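Local atomic coordinates of exopolysaccharide biosynthesis protein (Pantoea stewartii subsp. stewartii DC283, PDB entry 6TGF), a protein that modifies the glycan matrix of bacterial biofilms, probably by hydrolysing exopolysaccharide, and has a trimeric, tailspike-like parallel beta-helix fold. Residues L363-V368 and D394-G399; G427-L432 and G443-C448. All coordinates share one frame; numbering follows the deposited sequence.

Overall arrangement
From the N terminus, the chain leaves strand 356-366 and runs through strands 373-378 and 380-389 before residues 394-399 come back against 363-368, so that contact 1 closes a loop with 25 residues between its segments. Contact 2 opens later and closes a tighter one: 10 residues lie between 427-432 and 443-448. The two loops follow in series, neither enclosing nor crossing the other. Strands 396-399 and 430-431 are parallel neighbours in one sheet, joined by a probable hydrogen bond from Asn431 N to Ile396 O (2.8 Å). Each contact thus spans the interior of the beta-helix, tying that shared sheet to strands 356-366 and 443-446 on another side. The centres of the two contacts are about 9 Å apart.

Contact 1 of 2, residues L363-V368 and D394-G399; sequences LRFNNV and DVIQAG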
ATOM      1  N   LEU B 363     -14.611  -6.611   1.396  1.00 30.06           N
ATOM      2  CA  LEU B 363     -15.435  -7.842   1.551  1.00 30.29           C
ATOM      3  C   LEU B 363     -15.667  -8.110   3.043  1.00 30.96           C
ATOM      4  O   LEU B 363     -14.674  -8.156   3.791  1.00 30.87           O
ATOM      5  CB  LEU B 363     -14.710  -9.026   0.902  1.00 30.01           C
ATOM      6  CG  LEU B 363     -14.283  -8.846  -0.556  1.00 29.74           C
ATOM      7  CD1 LEU B 363     -13.537 -10.077  -1.049  1.00 29.57           C
ATOM      8  CD2 LEU B 363     -15.476  -8.554  -1.453  1.00 29.74           C
ATOM      9  N   ARG B 364     -16.929  -8.281   3.451  1.00 31.79           N
ATOM     10  CA  ARG B 364     -17.315  -8.702   4.825  1.00 32.51           C
ATOM     11  C   ARG B 364     -17.926 -10.106   4.759  1.00 32.51           C
ATOM     12  O   ARG B 364     -18.872 -10.299   3.974  1.00 32.60           O
ATOM     13  CB  ARG B 364     -18.295  -7.707   5.455  1.00 33.34           C
ATOM     14  CG  ARG B 364     -17.677  -6.360   5.803  1.00 34.01           C
ATOM     15  CD  ARG B 364     -18.500  -5.565   6.805  1.00 34.92           C
ATOM     16  NE  ARG B 364     -17.919  -5.533   8.146  1.00 35.47           N
ATOM     17  CZ  ARG B 364     -16.890  -4.771   8.515  1.00 35.89           C
ATOM     18  NH1 ARG B 364     -16.297  -3.971   7.643  1.00 35.83           N
ATOM     19  NH2 ARG B 364     -16.446  -4.815   9.761  1.00 36.35           N
ATOM     20  N   PHE B 365     -17.388 -11.044   5.544  1.00 32.56           N
ATOM     21  CA  PHE B 365     -17.900 -12.432   5.695  1.00 32.72           C
ATOM     22  C   PHE B 365     -18.519 -12.588   7.089  1.00 33.01           C
ATOM     23  O   PHE B 365     -17.767 -12.734   8.070  1.00 33.01           O
ATOM     24  CB  PHE B 365     -16.777 -13.444   5.447  1.00 32.57           C
ATOM     25  CG  PHE B 365     -16.062 -13.263   4.133  1.00 32.32           C
ATOM     26  CD1 PHE B 365     -16.704 -13.529   2.933  1.00 32.29           C
ATOM     27  CD2 PHE B 365     -14.748 -12.821   4.094  1.00 32.23           C
ATOM     28  CE1 PHE B 365     -16.046 -13.358   1.724  1.00 32.10           C
ATOM     29  CE2 PHE B 365     -14.092 -12.652   2.885  1.00 31.99           C
ATOM     30  CZ  PHE B 365     -14.742 -12.920   1.702  1.00 31.96           C
ATOM     31  N   ASN B 366     -19.852 -12.542   7.166  1.00 33.28           N
ATOM     32  CA  ASN B 366     -20.632 -12.677   8.426  1.00 33.76           C
ATOM     33  C   ASN B 366     -21.315 -14.047   8.448  1.00 34.07           C
ATOM     34  O   ASN B 366     -22.096 -14.324   7.521  1.00 34.01           O
ATOM     35  CB  ASN B 366     -21.668 -11.561   8.576  1.00 33.96           C
ATOM     36  CG  ASN B 366     -21.055 -10.178   8.631  1.00 33.86           C
ATOM     37  OD1 ASN B 366     -19.960  -9.998   9.159  1.00 33.99           O
ATOM     38  ND2 ASN B 366     -21.759  -9.193   8.097  1.00 33.67           N
ATOM     39  N   ASN B 367     -21.020 -14.867   9.462  1.00 34.47           N
ATOM     40  CA  ASN B 367     -21.726 -16.146   9.755  1.00 34.85           C
ATOM     41  C   ASN B 367     -21.665 -17.066   8.530  1.00 34.64           C
ATOM     42  O   ASN B 367     -22.710 -17.646   8.176  1.00 34.87           O
ATOM     43  CB  ASN B 367     -23.176 -15.894  10.178  1.00 35.28           C
ATOM     44  CG  ASN B 367     -23.316 -14.730  11.137  1.00 35.47           C
ATOM     45  OD1 ASN B 367     -22.966 -14.840  12.310  1.00 35.86           O
ATOM     46  ND2 ASN B 367     -23.829 -13.614  10.645  1.00 35.22           N
ATOM     47  N   VAL B 368     -20.489 -17.191   7.908  1.00 34.37           N
ATOM     48  CA  VAL B 368     -20.255 -18.085   6.735  1.00 34.20           C
ATOM     49  C   VAL B 368     -19.925 -19.486   7.264  1.00 34.41           C
ATOM     50  O   VAL B 368     -18.945 -19.617   8.024  1.00 34.25           O
ATOM     51  CB  VAL B 368     -19.149 -17.538   5.811  1.00 33.84           C
ATOM     52  CG1 VAL B 368     -18.803 -18.513   4.694  1.00 33.79           C
ATOM     53  CG2 VAL B 368     -19.528 -16.184   5.232  1.00 33.64           C
ATOM     54  N   ASP B 394     -13.586 -22.368   6.618  1.00 35.08           N
ATOM     55  CA  ASP B 394     -12.371 -21.642   6.161  1.00 34.49           C
ATOM     56  C   ASP B 394     -12.810 -20.309   5.547  1.00 33.98           C
ATOM     57  O   ASP B 394     -13.895 -20.271   4.939  1.00 33.89           O
ATOM     58  CB  ASP B 394     -11.564 -22.463   5.150  1.00 34.51           C
ATOM     59  CG  ASP B 394     -10.952 -23.735   5.712  1.00 34.85           C
ATOM     60  OD1 ASP B 394     -10.947 -23.893   6.949  1.00 35.16           O
ATOM     61  OD2 ASP B 394     -10.480 -24.557   4.903  1.00 34.95           O
ATOM     62  N   VAL B 395     -12.005 -19.255   5.713  1.00 33.52           N
ATOM     63  CA  VAL B 395     -12.276 -17.904   5.138  1.00 33.17           C
ATOM     64  C   VAL B 395     -11.494 -17.779   3.821  1.00 32.99           C
ATOM     65  O   VAL B 395     -12.124 -17.919   2.756  1.00 32.78           O
ATOM     66  CB  VAL B 395     -11.951 -16.787   6.151  1.00 32.94           C
ATOM     67  CG1 VAL B 395     -12.174 -15.399   5.570  1.00 32.72           C
ATOM     68  CG2 VAL B 395     -12.750 -16.955   7.434  1.00 33.20           C
ATOM     69  N   ILE B 396     -10.177 -17.558   3.885  1.00 33.00           N
ATOM     70  CA  ILE B 396      -9.285 -17.465   2.690  1.00 32.97           C
ATOM     71  C   ILE B 396      -8.603 -18.824   2.492  1.00 33.42           C
ATOM     72  O   ILE B 396      -7.691 -19.152   3.279  1.00 33.42           O
ATOM     73  CB  ILE B 396      -8.258 -16.320   2.834  1.00 32.70           C
ATOM     74  CG1 ILE B 396      -8.892 -15.031   3.369  1.00 32.63           C
ATOM     75  CG2 ILE B 396      -7.530 -16.085   1.518  1.00 32.47           C
ATOM     76  CD1 ILE B 396     -10.017 -14.483   2.519  1.00 32.55           C
ATOM     77  N   GLN B 397      -9.044 -19.583   1.484  1.00 33.89           N
ATOM     78  CA  GLN B 397      -8.516 -20.933   1.148  1.00 34.45           C
ATOM     79  C   GLN B 397      -7.959 -20.906  -0.278  1.00 34.91           C
ATOM     80  O   GLN B 397      -8.625 -20.334  -1.162  1.00 34.81           O
ATOM     81  CB  GLN B 397      -9.615 -21.987   1.302  1.00 34.63           C
ATOM     82  CG  GLN B 397      -9.114 -23.423   1.206  1.00 34.90           C
ATOM     83  CD  GLN B 397      -9.068 -23.945  -0.209  1.00 34.96           C
ATOM     84  OE1 GLN B 397      -9.997 -23.757  -0.993  1.00 34.92           O
ATOM     85  NE2 GLN B 397      -7.980 -24.617  -0.549  1.00 34.97           N
ATOM     86  N   ALA B 398      -6.779 -21.497  -0.481  1.00 35.76           N
ATOM     87  CA  ALA B 398      -6.127 -21.665  -1.801  1.00 36.57           C
ATOM     88  C   ALA B 398      -5.391 -23.009  -1.837  1.00 37.65           C
ATOM     89  O   ALA B 398      -4.600 -23.275  -0.908  1.00 37.76           O
ATOM     90  CB  ALA B 398      -5.195 -20.510  -2.074  1.00 36.29           C
ATOM     91  N   GLY B 399      -5.659 -23.819  -2.866  1.00 38.85           N
ATOM     92  CA  GLY B 399      -5.027 -25.132  -3.094  1.00 40.15           C
ATOM     93  C   GLY B 399      -4.416 -25.221  -4.481  1.00 41.24           C
ATOM     94  O   GLY B 399      -4.322 -24.176  -5.155  1.00 41.20           O
TER
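Phe365 reaches inward from strand 356-366 and meets Val395 and Ile396, in a contact made entirely of hydrocarbon. The second segment begins with Asp394, whose CB points away from 363-368 and whose carboxylate bonds to the next turn of the chain: OD1 accepts a hydrogen bond from Lys428 N and OD2 one from Asn431 ND2. A short carboxylate suits this place, because its two oxygens can bind a backbone N-H and a side-chain amide at once.

Val395 follows at the bend that precedes strand 396-399. Its psi of -77° departs from the extended form and turns the chain, while CG1, carried trans to the backbone N (chi1 178°), extends to Phe365 CD2 at 3.9 Å. The methyl approaches the ring obliquely. The backbones stay well apart, Phe365 CA and Val395 CA being 7.9 Å from each other, so side chains alone bridge the interval, and a broad aromatic ring is well suited to that span.

At Ile396 the strand proper starts. The delta methyl gives a second, looser contact, with CD1 4.5 Å from Phe365 CE2, and the residue also packs on Ile383, Trp386 and Leu430. Isoleucine suits this place as a beta-branched side chain whose two arms can reach different neighbours, and which favours the extended backbone. Beyond it the strand alternates: Gln397, at the more exposed side, bonds through OE1 to Ser374 OG, whereas Ala398 turns in against Leu432.

Side chains meeting across the interior, between faces built of parallel strands stacked coil upon coil, fit the right-handed parallel beta-helix of the phage tailspike-like fold.

Contact 2 of 2, residues G427-L432 and G443-C448; sequences GKVLNL and GWIEHC
Val429 is the hub of the contact between 427-432 and 443-448, and its two methyls divide the work between Ile445 and Cys448. All the contacts across the segments that carry weight are apolar. CG1 of Val429, anti to the backbone N, faces the delta methyl of Ile445, with Val429 CG1 4.2 Å from Ile445 CD1. The extended outer torsion of the isoleucine (chi2 166°) carries that methyl far from its own strand. CG2 of Val429 instead rests alongside the cysteine, 4.0 Å from Cys448 CB and likewise 4.0 Å from Cys448 SG. Valine suits the place because its two short methyls point to two partners; isoleucine suits the extended strand 443-446, and a small cysteine fits where the backbones draw nearest, Val429 CA and Cys448 CA lying 7.8 Å apart.

Backbone bonds hold the valine in place from two sides, for Val429 pairs with Ile396 before it and with Asn450 after it. Further apolar neighbours lie close by: Ala421 and Cys424 touch Val429, Leu466 and Cys469 touch Ile445, and Cys424 also lies against Cys448.

Polar side chains turn away from this interface. Glu446, on the strand, bonds through OE2 to Gln422 NE2, and His447, in the turn after it, has a left-handed backbone (phi 60°) that brings Cys448 back inward; its ring stacks on His423 and bonds through ND1 to Asp468 OD2. Trp444 packs on Thr412 of the second subunit, so strand 443-446 serves the core with one face and the trimer with the other.

With no hydrogen bond or ion pair crossing between the segments, the union rests on dispersion and the exclusion of water. Such contacts have little directionality; backbone hydrogen bonds of 427-432 run instead to adjoining strands.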
ATOM      1  N   GLY B 427     -12.917 -23.625  11.691  1.00 41.28           N
ATOM      2  CA  GLY B 427     -12.180 -23.624  10.413  1.00 40.34           C
ATOM      3  C   GLY B 427     -10.985 -22.690  10.451  1.00 39.52           C
ATOM      4  O   GLY B 427     -10.857 -21.929  11.434  1.00 39.71           O
ATOM      5  N   LYS B 428     -10.147 -22.742   9.413  1.00 38.43           N
ATOM      6  CA  LYS B 428      -8.892 -21.956   9.297  1.00 37.46           C
ATOM      7  C   LYS B 428      -9.209 -20.604   8.654  1.00 36.44           C
ATOM      8  O   LYS B 428      -9.761 -20.602   7.541  1.00 36.55           O
ATOM      9  CB  LYS B 428      -7.861 -22.741   8.479  1.00 37.55           C
ATOM     10  CG  LYS B 428      -7.520 -24.113   9.044  1.00 38.09           C
ATOM     11  CD  LYS B 428      -6.706 -24.985   8.114  1.00 38.22           C
ATOM     12  CE  LYS B 428      -6.729 -26.440   8.527  1.00 38.73           C
ATOM     13  NZ  LYS B 428      -5.575 -27.190   7.977  1.00 38.96           N
ATOM     14  N   VAL B 429      -8.878 -19.500   9.331  1.00 35.45           N
ATOM     15  CA  VAL B 429      -9.053 -18.114   8.803  1.00 34.54           C
ATOM     16  C   VAL B 429      -8.231 -18.001   7.514  1.00 33.72           C
ATOM     17  O   VAL B 429      -8.775 -17.507   6.510  1.00 33.46           O
ATOM     18  CB  VAL B 429      -8.654 -17.049   9.845  1.00 34.47           C
ATOM     19  CG1 VAL B 429      -8.645 -15.644   9.260  1.00 34.15           C
ATOM     20  CG2 VAL B 429      -9.555 -17.104  11.072  1.00 34.89           C
ATOM     21  N   LEU B 430      -6.976 -18.461   7.551  1.00 33.20           N
ATOM     22  CA  LEU B 430      -6.084 -18.599   6.367  1.00 32.56           C
ATOM     23  C   LEU B 430      -5.767 -20.083   6.159  1.00 32.31           C
ATOM     24  O   LEU B 430      -5.045 -20.651   6.993  1.00 32.43           O
ATOM     25  CB  LEU B 430      -4.801 -17.790   6.591  1.00 32.34           C
ATOM     26  CG  LEU B 430      -4.987 -16.344   7.051  1.00 32.22           C
ATOM     27  CD1 LEU B 430      -3.640 -15.670   7.257  1.00 32.12           C
ATOM     28  CD2 LEU B 430      -5.829 -15.554   6.061  1.00 32.11           C
ATOM     29  N   ASN B 431      -6.308 -20.686   5.099  1.00 32.04           N
ATOM     30  CA  ASN B 431      -5.966 -22.061   4.644  1.00 32.02           C
ATOM     31  C   ASN B 431      -5.091 -21.927   3.393  1.00 31.52           C
ATOM     32  O   ASN B 431      -5.601 -22.162   2.280  1.00 31.51           O
ATOM     33  CB  ASN B 431      -7.226 -22.902   4.419  1.00 32.36           C
ATOM     34  CG  ASN B 431      -6.935 -24.355   4.106  1.00 32.73           C
ATOM     35  OD1 ASN B 431      -5.779 -24.764   4.014  1.00 32.81           O
ATOM     36  ND2 ASN B 431      -7.982 -25.144   3.936  1.00 33.02           N
ATOM     37  N   LEU B 432      -3.822 -21.552   3.580  1.00 31.05           N
ATOM     38  CA  LEU B 432      -2.905 -21.122   2.490  1.00 30.82           C
ATOM     39  C   LEU B 432      -1.552 -21.820   2.616  1.00 30.94           C
ATOM     40  O   LEU B 432      -0.525 -21.162   2.764  1.00 30.58           O
ATOM     41  CB  LEU B 432      -2.758 -19.598   2.563  1.00 30.44           C
ATOM     42  CG  LEU B 432      -4.041 -18.796   2.348  1.00 30.24           C
ATOM     43  CD1 LEU B 432      -3.814 -17.324   2.647  1.00 29.99           C
ATOM     44  CD2 LEU B 432      -4.569 -18.972   0.934  1.00 30.26           C
ATOM     45  N   GLY B 443      -2.777  -6.851   9.684  1.00 28.20           N
ATOM     46  CA  GLY B 443      -3.926  -7.760   9.859  1.00 28.54           C
ATOM     47  C   GLY B 443      -4.127  -8.148  11.313  1.00 29.02           C
ATOM     48  O   GLY B 443      -3.118  -8.337  12.019  1.00 29.03           O
ATOM     49  N   TRP B 444      -5.387  -8.262  11.742  1.00 29.66           N
ATOM     50  CA  TRP B 444      -5.795  -8.676  13.112  1.00 30.30           C
ATOM     51  C   TRP B 444      -6.638  -9.955  13.032  1.00 30.63           C
ATOM     52  O   TRP B 444      -7.598  -9.983  12.241  1.00 30.37           O
ATOM     53  CB  TRP B 444      -6.558  -7.548  13.815  1.00 30.70           C
ATOM     54  CG  TRP B 444      -5.720  -6.359  14.170  1.00 30.92           C
ATOM     55  CD1 TRP B 444      -5.212  -5.426  13.313  1.00 30.88           C
ATOM     56  CD2 TRP B 444      -5.307  -5.956  15.489  1.00 31.28           C
ATOM     57  NE1 TRP B 444      -4.505  -4.480  14.003  1.00 31.15           N
ATOM     58  CE2 TRP B 444      -4.544  -4.777  15.340  1.00 31.31           C
ATOM     59  CE3 TRP B 444      -5.498  -6.474  16.776  1.00 31.55           C
ATOM     60  CZ2 TRP B 444      -3.978  -4.113  16.428  1.00 31.51           C
ATOM     61  CZ3 TRP B 444      -4.937  -5.819  17.850  1.00 31.79           C
ATOM     62  CH2 TRP B 444      -4.189  -4.653  17.677  1.00 31.75           C
ATOM     63  N   ILE B 445      -6.272 -10.976  13.810  1.00 31.31           N
ATOM     64  CA  ILE B 445      -7.081 -12.213  14.024  1.00 32.01           C
ATOM     65  C   ILE B 445      -7.296 -12.366  15.533  1.00 32.92           C
ATOM     66  O   ILE B 445      -6.331 -12.726  16.234  1.00 32.90           O
ATOM     67  CB  ILE B 445      -6.406 -13.450  13.392  1.00 31.77           C
ATOM     68  CG1 ILE B 445      -6.146 -13.250  11.896  1.00 31.47           C
ATOM     69  CG2 ILE B 445      -7.228 -14.704  13.658  1.00 31.94           C
ATOM     70  CD1 ILE B 445      -5.207 -14.267  11.286  1.00 31.37           C
ATOM     71  N   GLU B 446      -8.512 -12.081  16.005  1.00 34.00           N
ATOM     72  CA  GLU B 446      -8.859 -12.023  17.450  1.00 35.09           C
ATOM     73  C   GLU B 446      -9.952 -13.052  17.754  1.00 35.65           C
ATOM     74  O   GLU B 446     -10.933 -13.115  16.991  1.00 35.68           O
ATOM     75  CB  GLU B 446      -9.327 -10.617  17.831  1.00 35.67           C
ATOM     76  CG  GLU B 446      -8.488  -9.509  17.222  1.00 35.68           C
ATOM     77  CD  GLU B 446      -8.722  -8.145  17.844  1.00 36.35           C
ATOM     78  OE1 GLU B 446      -8.384  -7.979  19.033  1.00 37.16           O
ATOM     79  OE2 GLU B 446      -9.252  -7.258  17.144  1.00 36.51           O
ATOM     80  N   HIS B 447      -9.773 -13.825  18.830  1.00 36.37           N
ATOM     81  CA  HIS B 447     -10.777 -14.768  19.396  1.00 37.03           C
ATOM     82  C   HIS B 447     -11.158 -15.837  18.361  1.00 37.01           C
ATOM     83  O   HIS B 447     -12.283 -16.363  18.452  1.00 37.25           O
ATOM     84  CB  HIS B 447     -11.997 -13.987  19.908  1.00 37.49           C
ATOM     85  CG  HIS B 447     -11.652 -12.692  20.569  1.00 37.66           C
ATOM     86  ND1 HIS B 447     -11.063 -12.630  21.818  1.00 37.93           N
ATOM     87  CD2 HIS B 447     -11.803 -11.413  20.158  1.00 37.58           C
ATOM     88  CE1 HIS B 447     -10.871 -11.369  22.149  1.00 38.07           C
ATOM     89  NE2 HIS B 447     -11.318 -10.602  21.147  1.00 37.79           N
ATOM     90  N   CYS B 448     -10.250 -16.155  17.430  1.00 36.83           N
ATOM     91  CA  CYS B 448     -10.430 -17.189  16.374  1.00 36.85           C
ATOM     92  C   CYS B 448      -9.674 -18.458  16.780  1.00 37.17           C
ATOM     93  O   CYS B 448      -8.485 -18.345  17.127  1.00 37.19           O
ATOM     94  CB  CYS B 448      -9.933 -16.696  15.019  1.00 36.46           C
ATOM     95  SG  CYS B 448     -10.826 -15.249  14.393  1.00 36.16           S
TER